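PDB 4E40: uncharacterized protein from Trypanosoma congolense, which probably serves as the cell-surface receptor that binds the haptoglobin-hemoglobin complex, this chain being its helical-bundle part. Local coordinates for residues S49-K52 against S53-I56; G60-A63 against V64-S68; T80-T83 against A84-R88; E227-L230 against E231-E234. All coordinates share one frame; numbering follows the deposited sequence. Where two conformers were deposited one is given.

Contact 1. Residues S49-K52 against S53-I56; sequences SRKK and SEDI. Unlike the reference sequence in segment 53-56: Asp-55 (reference Glu).
The hydroxyl OG of Ser-53 donates to the backbone O of Arg-50, at 2.7 Å. The torsion chi1 of 77° sets OG between the backbone N and carbonyl carbon of its own residue, and from there it turns back onto the preceding turn of the helix. Arg-50 O also takes the amide of Glu-54, N to O 3.0 Å, which lies in the carbonyl plane. Ser-53 OG approaches less straight, at a C=O...OG angle of 129° and tilted from that plane, so one carbonyl holds two donors. Ser-53 N to Ser-49 O, Asp-55 N to Lys-51 O and Ile-56 N to Lys-52 O are ordinary helix bonds. Lys-52 O has a further donor, water 1, at 3.0 Å. This water also reaches Asp-55 OD2, weakly.

Glu-54 packs its aliphatic CG on Arg-50 O, 3.3 Å away. The charged ends meet more loosely. Glu-54 OE2 stays 4.8 Å from Arg-50 NE, and the two flat groups are turned 67° apart. Lys-51 NZ instead forms a salt bridge with Glu-47.

The nonpolar part is small: Ile-56 CD1 lies 4.3 Å from Lys-52 CG. Lys-52 runs extended from there toward Glu-227, a long, weak ion pair. Lys-52 is part of a heme b site; no heme is bound to this chain. Ser-53 is buried, its side chain touching Val-105, Val-108 and Leu-223, and its hydroxyl is satisfied within its own helix.

Contact 2. Residues G60-A63 against V64-S68; sequences GGAA and VERAS. Unlike the reference sequence in segment 64-68: Val-64 (reference Ala).
Ala-67 N donates to Ala-63 O at 2.9 Å, the shortest hydrogen bond between 60-63 and 64-68. It belongs to a regular helical run. Val-64 N donates to Gly-60 O, Glu-65 N to Gly-61 O and Arg-66 N to Ala-62 O, the last at 3.0 Å. No side chain is hydrogen-bonded across the two segments, and the side chains meet mainly backbone atoms of the turn before.

Arg-66 folds back on its own helix. Its CG points back along the helix, anti to its own carbonyl carbon, and passes 3.5 Å from Ala-62 O. The chain then bends at chi3 (-96°), which folds the guanidinium over the backbone of Ala-62 and Ala-63. One face of the group receives Ala-63 CA, 3.4 Å above the plane and offset toward the rim. Ala-62 O lies over the same face, also off centre. Ala-63 CB lies 4.0 Å from Arg-66 NH1. The other amino group, NH2, forms a salt bridge with Glu-241 of helix 192-246.

Val-64 and Glu-65 also reach back. Val-64 CG2 rests 3.5 Å from Gly-60 O, and Glu-65 CG is 3.4 Å from Gly-61 O. The buried Val-64 also packs on Ala-94, His-95 and Leu-98 of helix 82-147. Ala-63 and Ala-67, buried too, both touch Ala-237. These small side chains let helix 192-246 come close, and Arg-66, folded over its own backbone, adds a salt bridge to that same helix.

Contact 3. Residues T80-T83 against A84-R88; sequences TNET and AQKVR. Unlike the reference sequence in segment 80-83: Thr-80 (reference Ala).
Asn-81 caps the start of helix 82-147, its OD1 accepting from Ala-84 N at 3.0 Å. The N-H points almost straight at the oxygen, 171°, although the donor is tilted from the plane of the amide. With CG anti to the backbone N (chi1 -176°), the side chain turns over the first helical turn and places OD1 there. Asn-81 CB and the methyl of Ala-84 also touch, 3.9 Å apart. The backbone O of Asn-81 takes the amide of Gln-85. Gln-85 CG comes back beside that same oxygen, 3.2 Å away, and the chain then bends at chi2.

Lys-86 is extended beyond CG. Its NZ ends 4.5 Å from Glu-82 OE1, opposite charges near each other but too far apart for a salt bridge. Val-87 directs CG2 back at Thr-83 O, 3.4 Å away. Ala-84 CB lies over one face of the Arg-88 guanidinium, toward its rim, and Arg-88 NH1 and NH2 hydrogen-bond to Leu-77 O and Asp-78 O, respectively.

The contact lies where the chain enters helix 82-147 after the turn from helix 28-73. Ala-84 and Val-87 pack on Val-74 of that turn. Thr-83, Lys-86 and Val-87 also touch Glu-243 of helix 192-246.

Contact 4. Residues E227-L230 against E231-E234; sequences ERQL and EKAE
Gln-229 and Lys-232 meet through two waters. Water 2 donates to Gln-229 OE1 at 2.6 Å and accepts from Lys-232 NZ at 2.9 Å. Water 3 accepts from Gln-229 NE2 at 3.1 Å and, weakly, from the same Lys-232 NZ. Both ends of the amide are therefore linked to one ammonium group. The bend of Lys-232 at chi3 (-61°) brings NZ round to them.

Backbone bonds carry the helix onward: Glu-231 N to Glu-227 O, Lys-232 N to Arg-228 O, Ala-233 N to Gln-229 O and Glu-234 N to Leu-230 O, the last at 2.8 Å.

Leu-230 packs against Glu-234. The acid crosses the leucine at a slant, with Glu-234 OE2 3.7 Å from Leu-230 CG and similarly close to both methyls. Glu-234 CG also sits 3.9 Å from Leu-230 CD1.

Leu-230 is buried against Ile-56 and Lys-59 of helix 28-73, and Glu-234 touches Lys-59 as well. Gln-229 and Ala-233 instead meet Ala-97 of helix 82-147. This stretch of helix 192-246 thus packs against both other long helices of the bundle.

In the fold
From the N terminus the chain meets contact 1 and then contact 2 on helix 28-73, with centres about 17 Å apart. It turns and opens helix 82-147 at contact 3, and contact 4 follows much later on helix 192-246. Each contact is local to one helix, so none closes a long loop, and none nests or crosses another. Contact 4 ties back to the first long helix: it touches contact 1 through a weak ion pair and packing, and its Leu-230 CD1 meets Gly-60 of contact 2. Contact 3 touches none of the others. Together they sample all three long helices of the bundle, on one side of the chain's centre.

Contact 1. Residues S49-K52 against S53-I56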
loop_
_atom_site.group_PDB
_atom_site.type_symbol
_atom_site.label_atom_id
_atom_site.label_comp_id
_atom_site.label_asym_id
_atom_site.label_seq_id
_atom_site.Cartn_x
_atom_site.Cartn_y
_atom_site.Cartn_z
ATOM N N SER A 49 12.208 1.025 -8.929
ATOM C CA SER A 49 11.685 2.354 -9.379
ATOM C C SER A 49 12.542 3.468 -8.938
ATOM O O SER A 49 12.809 4.405 -9.738
ATOM C CB SER A 49 10.283 2.594 -8.847
ATOM O OG SER A 49 9.506 1.505 -9.215
ATOM N N ARG A 50 12.999 3.387 -7.685
ATOM C CA ARG A 50 13.937 4.327 -7.144
ATOM C C ARG A 50 15.218 4.330 -7.982
ATOM O O ARG A 50 15.658 5.385 -8.431
ATOM C CB ARG A 50 14.214 4.046 -5.660
ATOM C CG ARG A 50 14.963 5.136 -4.953
ATOM C CD ARG A 50 14.507 5.176 -3.466
ATOM N NE ARG A 50 14.867 6.469 -2.827
ATOM C CZ ARG A 50 14.633 6.903 -1.565
ATOM N NH1 ARG A 50 15.103 8.136 -1.185
ATOM N NH2 ARG A 50 14.008 6.134 -0.696
ATOM N N LYS A 51 15.768 3.143 -8.277
ATOM C CA LYS A 51 16.965 3.032 -9.094
ATOM C C LYS A 51 16.709 3.535 -10.513
ATOM O O LYS A 51 17.588 4.202 -11.035
ATOM C CB LYS A 51 17.498 1.583 -9.090
ATOM C CG LYS A 51 18.523 1.413 -7.976
ATOM C CD LYS A 51 18.680 -0.034 -7.527
ATOM C CE LYS A 51 19.755 -0.136 -6.459
ATOM N NZ LYS A 51 19.388 -1.205 -5.500
ATOM N N LYS A 52 15.539 3.287 -11.073
ATOM C CA LYS A 52 15.217 3.815 -12.430
ATOM C C LYS A 52 15.270 5.356 -12.400
ATOM O O LYS A 52 15.854 5.999 -13.321
ATOM C CB LYS A 52 13.867 3.349 -12.900
ATOM C CG LYS A 52 13.448 3.820 -14.274
ATOM C CD LYS A 52 12.301 2.917 -14.783
ATOM C CE LYS A 52 11.431 3.616 -15.853
ATOM N NZ LYS A 52 10.186 2.839 -16.219
ATOM N N SER A 53 14.676 5.929 -11.350
ATOM C CA SER A 53 14.662 7.422 -11.270
ATOM C C SER A 53 16.107 7.953 -11.102
ATOM O O SER A 53 16.435 9.038 -11.607
ATOM C CB SER A 53 13.727 7.888 -10.134
ATOM O OG SER A 53 14.351 7.724 -8.864
ATOM N N GLU A 54 16.970 7.218 -10.359
ATOM C CA GLU A 54 18.299 7.641 -10.157
ATOM C C GLU A 54 19.112 7.560 -11.457
ATOM O O GLU A 54 19.948 8.436 -11.704
ATOM C CB GLU A 54 18.949 6.704 -9.125
ATOM C CG GLU A 54 18.426 6.972 -7.719
ATOM C CD GLU A 54 19.110 6.060 -6.652
ATOM O OE1 GLU A 54 19.958 5.198 -6.985
ATOM O OE2 GLU A 54 18.862 6.242 -5.469
ATOM N N ASP A 55 18.824 6.533 -12.278
ATOM C CA ASP A 55 19.499 6.369 -13.556
ATOM C C ASP A 55 19.121 7.540 -14.448
ATOM O O ASP A 55 19.983 8.118 -15.100
ATOM C CB ASP A 55 19.084 5.066 -14.258
ATOM C CG ASP A 55 19.913 4.786 -15.521
ATOM O OD1 ASP A 55 21.161 4.741 -15.435
ATOM O OD2 ASP A 55 19.335 4.585 -16.607
ATOM N N ILE A 56 17.829 7.873 -14.438
ATOM C CA ILE A 56 17.330 9.017 -15.244
ATOM C C ILE A 56 18.067 10.304 -14.861
ATOM O O ILE A 56 18.499 11.053 -15.746
ATOM C CB ILE A 56 15.797 9.173 -15.050
ATOM C CG1 ILE A 56 15.158 8.061 -15.868
ATOM C CG2 ILE A 56 15.342 10.544 -15.572
ATOM C CD1 ILE A 56 13.693 7.918 -15.516
HETATM O O HOH W 1 15.935 4.758 -16.097
#

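Contact 2. Residues G60-A63 against V64-S68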
loop_
_atom_site.group_PDB
_atom_site.type_symbol
_atom_site.label_atom_id
_atom_site.label_comp_id
_atom_site.label_asym_id
_atom_site.label_seq_id
_atom_site.Cartn_x
_atom_site.Cartn_y
_atom_site.Cartn_z
ATOM N N GLY A 60 20.588 12.548 -17.199
ATOM C CA GLY A 60 20.299 13.972 -17.364
ATOM C C GLY A 60 21.476 14.883 -16.981
ATOM O O GLY A 60 21.827 15.802 -17.751
ATOM N N GLY A 61 22.107 14.573 -15.861
ATOM C CA GLY A 61 23.283 15.357 -15.433
ATOM C C GLY A 61 24.411 15.231 -16.428
ATOM O O GLY A 61 25.036 16.265 -16.743
ATOM N N ALA A 62 24.643 14.021 -16.941
ATOM C CA ALA A 62 25.713 13.807 -17.940
ATOM C C ALA A 62 25.440 14.579 -19.232
ATOM O O ALA A 62 26.321 15.312 -19.743
ATOM C CB ALA A 62 25.890 12.326 -18.253
ATOM N N ALA A 63 24.188 14.510 -19.699
ATOM C CA ALA A 63 23.782 15.278 -20.909
ATOM C C ALA A 63 23.954 16.775 -20.781
ATOM O O ALA A 63 24.523 17.402 -21.683
ATOM C CB ALA A 63 22.308 14.947 -21.323
ATOM N N VAL A 64 23.508 17.374 -19.678
ATOM C CA VAL A 64 23.614 18.819 -19.487
ATOM C C VAL A 64 25.082 19.241 -19.441
ATOM O O VAL A 64 25.447 20.250 -20.005
ATOM C CB VAL A 64 22.830 19.262 -18.250
ATOM C CG1 VAL A 64 23.136 20.702 -17.920
ATOM C CG2 VAL A 64 21.354 19.148 -18.644
ATOM N N GLU A 65 25.912 18.403 -18.825
ATOM C CA GLU A 65 27.313 18.815 -18.802
ATOM C C GLU A 65 27.979 18.740 -20.164
ATOM O O GLU A 65 28.844 19.600 -20.481
ATOM C CB GLU A 65 28.065 18.092 -17.655
ATOM C CG GLU A 65 27.574 18.477 -16.243
ATOM C CD GLU A 65 27.392 19.997 -15.993
ATOM O OE1 GLU A 65 28.302 20.806 -16.253
ATOM O OE2 GLU A 65 26.291 20.418 -15.581
ATOM N N ARG A 66 27.617 17.759 -20.983
ATOM C CA ARG A 66 28.085 17.709 -22.371
ATOM C C ARG A 66 27.593 18.937 -23.137
ATOM O O ARG A 66 28.351 19.549 -23.928
ATOM C CB ARG A 66 27.668 16.436 -23.036
ATOM C CG ARG A 66 28.472 15.250 -22.477
ATOM C CD ARG A 66 28.221 13.985 -23.308
ATOM N NE ARG A 66 27.191 13.166 -22.714
ATOM C CZ ARG A 66 25.922 13.148 -23.092
ATOM N NH1 ARG A 66 25.102 12.352 -22.439
ATOM N NH2 ARG A 66 25.476 13.918 -24.098
ATOM N N ALA A 67 26.336 19.326 -22.873
ATOM C CA ALA A 67 25.834 20.521 -23.562
ATOM C C ALA A 67 26.613 21.789 -23.107
ATOM O O ALA A 67 26.949 22.653 -23.960
ATOM C CB ALA A 67 24.313 20.650 -23.320
ATOM N N SER A 68 26.905 21.897 -21.801
ATOM C CA SER A 68 27.627 23.037 -21.216
ATOM C C SER A 68 29.033 23.088 -21.801
ATOM O O SER A 68 29.539 24.183 -22.133
ATOM C CB SER A 68 27.725 22.924 -19.715
ATOM O OG SER A 68 26.454 23.224 -19.130
#

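Contact 3. Residues T80-T83 against A84-R88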
loop_
_atom_site.group_PDB
_atom_site.type_symbol
_atom_site.label_atom_id
_atom_site.label_comp_id
_atom_site.label_asym_id
_atom_site.label_seq_id
_atom_site.Cartn_x
_atom_site.Cartn_y
_atom_site.Cartn_z
ATOM N N THR A 80 26.206 36.830 -32.898
ATOM C CA THR A 80 25.532 36.794 -34.190
ATOM C C THR A 80 25.819 35.529 -34.973
ATOM O O THR A 80 25.221 35.291 -36.017
ATOM C CB THR A 80 25.877 38.031 -35.056
ATOM O OG1 THR A 80 27.264 38.003 -35.408
ATOM C CG2 THR A 80 25.585 39.303 -34.289
ATOM N N ASN A 81 26.711 34.685 -34.461
ATOM C CA ASN A 81 27.094 33.523 -35.214
ATOM C C ASN A 81 25.946 32.503 -35.212
ATOM O O ASN A 81 25.634 31.965 -34.151
ATOM C CB ASN A 81 28.349 32.950 -34.575
ATOM C CG ASN A 81 28.892 31.784 -35.341
ATOM O OD1 ASN A 81 28.269 30.710 -35.390
ATOM N ND2 ASN A 81 30.071 31.977 -35.956
ATOM N N GLU A 82 25.338 32.236 -36.370
ATOM C CA GLU A 82 24.155 31.362 -36.453
ATOM C C GLU A 82 24.340 29.993 -35.776
ATOM O O GLU A 82 23.448 29.515 -35.048
ATOM C CB GLU A 82 23.735 31.164 -37.916
ATOM C CG GLU A 82 22.540 30.224 -38.097
ATOM C CD GLU A 82 22.070 30.094 -39.543
ATOM O OE1 GLU A 82 20.846 30.263 -39.784
ATOM O OE2 GLU A 82 22.916 29.821 -40.433
ATOM N N THR A 83 25.495 29.370 -36.011
ATOM C CA THR A 83 25.773 28.021 -35.447
ATOM C C THR A 83 25.940 28.052 -33.942
ATOM O O THR A 83 25.323 27.210 -33.233
ATOM C CB THR A 83 26.986 27.356 -36.136
ATOM O OG1 THR A 83 26.689 27.262 -37.533
ATOM C CG2 THR A 83 27.217 25.943 -35.601
ATOM N N ALA A 84 26.706 29.025 -33.450
ATOM C CA ALA A 84 26.915 29.193 -31.999
ATOM C C ALA A 84 25.571 29.458 -31.324
ATOM O O ALA A 84 25.299 28.990 -30.204
ATOM C CB ALA A 84 27.889 30.339 -31.723
ATOM N N GLN A 85 24.710 30.207 -32.006
ATOM C CA GLN A 85 23.374 30.406 -31.456
ATOM C C GLN A 85 22.554 29.153 -31.311
ATOM O O GLN A 85 21.867 29.014 -30.300
ATOM C CB GLN A 85 22.636 31.485 -32.250
ATOM C CG GLN A 85 23.359 32.821 -32.085
ATOM C CD GLN A 85 23.260 33.418 -30.668
ATOM O OE1 GLN A 85 22.184 33.883 -30.289
ATOM N NE2 GLN A 85 24.379 33.425 -29.878
ATOM N N LYS A 86 22.611 28.236 -32.266
ATOM C CA LYS A 86 21.860 27.003 -32.096
ATOM C C LYS A 86 22.465 26.262 -30.911
ATOM O O LYS A 86 21.763 25.676 -30.112
ATOM C CB LYS A 86 21.891 26.135 -33.334
ATOM C CG LYS A 86 21.219 26.828 -34.534
ATOM C CD LYS A 86 21.300 25.938 -35.750
ATOM C CE LYS A 86 20.541 26.556 -36.934
ATOM N NZ LYS A 86 20.986 25.997 -38.238
ATOM N N VAL A 87 23.796 26.324 -30.762
ATOM C CA VAL A 87 24.395 25.602 -29.627
ATOM C C VAL A 87 23.934 26.164 -28.264
ATOM O O VAL A 87 23.540 25.408 -27.380
ATOM C CB VAL A 87 25.949 25.707 -29.689
ATOM C CG1 VAL A 87 26.595 25.115 -28.420
ATOM C CG2 VAL A 87 26.403 24.959 -30.929
ATOM N N ARG A 88 23.970 27.488 -28.132
ATOM C CA ARG A 88 23.622 28.140 -26.860
ATOM C C ARG A 88 22.142 27.905 -26.565
ATOM O O ARG A 88 21.780 27.636 -25.414
ATOM C CB ARG A 88 23.918 29.651 -26.910
ATOM C CG ARG A 88 25.449 29.915 -26.929
ATOM C CD ARG A 88 25.734 31.236 -27.644
ATOM N NE ARG A 88 27.193 31.351 -27.767
ATOM C CZ ARG A 88 27.842 32.135 -28.621
ATOM N NH1 ARG A 88 29.164 32.119 -28.601
ATOM N NH2 ARG A 88 27.192 32.925 -29.502
#

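Contact 4. Residues E227-L230 against E231-E234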
loop_
_atom_site.group_PDB
_atom_site.type_symbol
_atom_site.label_atom_id
_atom_site.label_comp_id
_atom_site.label_asym_id
_atom_site.label_seq_id
_atom_site.Cartn_x
_atom_site.Cartn_y
_atom_site.Cartn_z
ATOM N N GLU A 227 10.886 10.676 -17.732
ATOM C CA GLU A 227 11.338 10.097 -18.990
ATOM C C GLU A 227 11.180 11.041 -20.163
ATOM O O GLU A 227 12.110 11.187 -20.976
ATOM C CB GLU A 227 10.429 8.907 -19.278
ATOM C CG GLU A 227 10.712 7.744 -18.336
ATOM C CD GLU A 227 9.549 6.735 -18.224
ATOM O OE1 GLU A 227 8.493 6.859 -18.917
ATOM O OE2 GLU A 227 9.688 5.818 -17.371
ATOM N N ARG A 228 10.048 11.737 -20.179
ATOM C CA ARG A 228 9.806 12.729 -21.250
ATOM C C ARG A 228 10.801 13.893 -21.201
ATOM O O ARG A 228 11.341 14.316 -22.229
ATOM C CB ARG A 228 8.397 13.316 -21.211
ATOM C CG ARG A 228 7.329 12.321 -21.714
ATOM C CD ARG A 228 5.985 13.030 -21.846
ATOM N NE ARG A 228 5.131 12.269 -22.798
ATOM C CZ ARG A 228 3.798 12.292 -22.800
ATOM N NH1 ARG A 228 3.142 13.016 -21.891
ATOM N NH2 ARG A 228 3.111 11.555 -23.702
ATOM N N GLN A 229 11.010 14.393 -19.987
ATOM C CA GLN A 229 11.925 15.553 -19.816
ATOM C C GLN A 229 13.362 15.144 -20.091
ATOM O O GLN A 229 14.141 15.938 -20.638
ATOM C CB GLN A 229 11.745 16.164 -18.428
ATOM C CG GLN A 229 10.351 16.781 -18.223
ATOM C CD GLN A 229 10.055 17.714 -19.348
ATOM O OE1 GLN A 229 10.817 18.621 -19.649
ATOM N NE2 GLN A 229 8.947 17.377 -20.114
ATOM N N LEU A 230 13.740 13.921 -19.695
ATOM C CA LEU A 230 15.044 13.405 -20.074
ATOM C C LEU A 230 15.266 13.340 -21.572
ATOM O O LEU A 230 16.337 13.725 -22.060
ATOM C CB LEU A 230 15.318 12.019 -19.425
ATOM C CG LEU A 230 16.675 11.444 -19.838
ATOM C CD1 LEU A 230 17.908 12.292 -19.332
ATOM C CD2 LEU A 230 16.723 10.006 -19.256
ATOM N N GLU A 231 14.258 12.830 -22.293
ATOM C CA GLU A 231 14.339 12.781 -23.732
ATOM C C GLU A 231 14.592 14.194 -24.322
ATOM O O GLU A 231 15.399 14.321 -25.225
ATOM C CB GLU A 231 13.110 12.101 -24.305
ATOM C CG GLU A 231 13.226 12.110 -25.810
ATOM C CD GLU A 231 12.709 10.913 -26.556
ATOM O OE1 GLU A 231 12.448 9.857 -25.952
ATOM O OE2 GLU A 231 12.554 11.071 -27.792
ATOM N N LYS A 232 13.866 15.204 -23.824
ATOM C CA LYS A 232 14.065 16.567 -24.282
ATOM C C LYS A 232 15.518 17.015 -24.022
ATOM O O LYS A 232 16.185 17.544 -24.906
ATOM C CB LYS A 232 13.020 17.488 -23.634
ATOM C CG LYS A 232 13.169 18.905 -24.238
ATOM C CD LYS A 232 12.175 19.917 -23.674
ATOM C CE LYS A 232 10.741 19.545 -23.944
ATOM N NZ LYS A 232 9.917 20.804 -23.676
ATOM N N ALA A 233 15.980 16.739 -22.800
ATOM C CA ALA A 233 17.318 17.166 -22.430
ATOM C C ALA A 233 18.372 16.483 -23.295
ATOM O O ALA A 233 19.333 17.140 -23.710
ATOM C CB ALA A 233 17.578 16.876 -20.960
ATOM N N GLU A 234 18.189 15.180 -23.550
ATOM C CA GLU A 234 19.162 14.436 -24.371
ATOM C C GLU A 234 19.177 14.866 -25.831
ATOM O O GLU A 234 20.237 15.015 -26.410
ATOM C CB GLU A 234 18.887 12.934 -24.302
ATOM C CG GLU A 234 19.231 12.313 -22.960
ATOM C CD GLU A 234 18.803 10.846 -22.902
ATOM O OE1 GLU A 234 17.842 10.466 -23.592
ATOM O OE2 GLU A 234 19.359 10.098 -22.073
HETATM O O HOH W 2 10.201 20.891 -20.816
HETATM O O HOH W 3 7.634 18.395 -22.683
#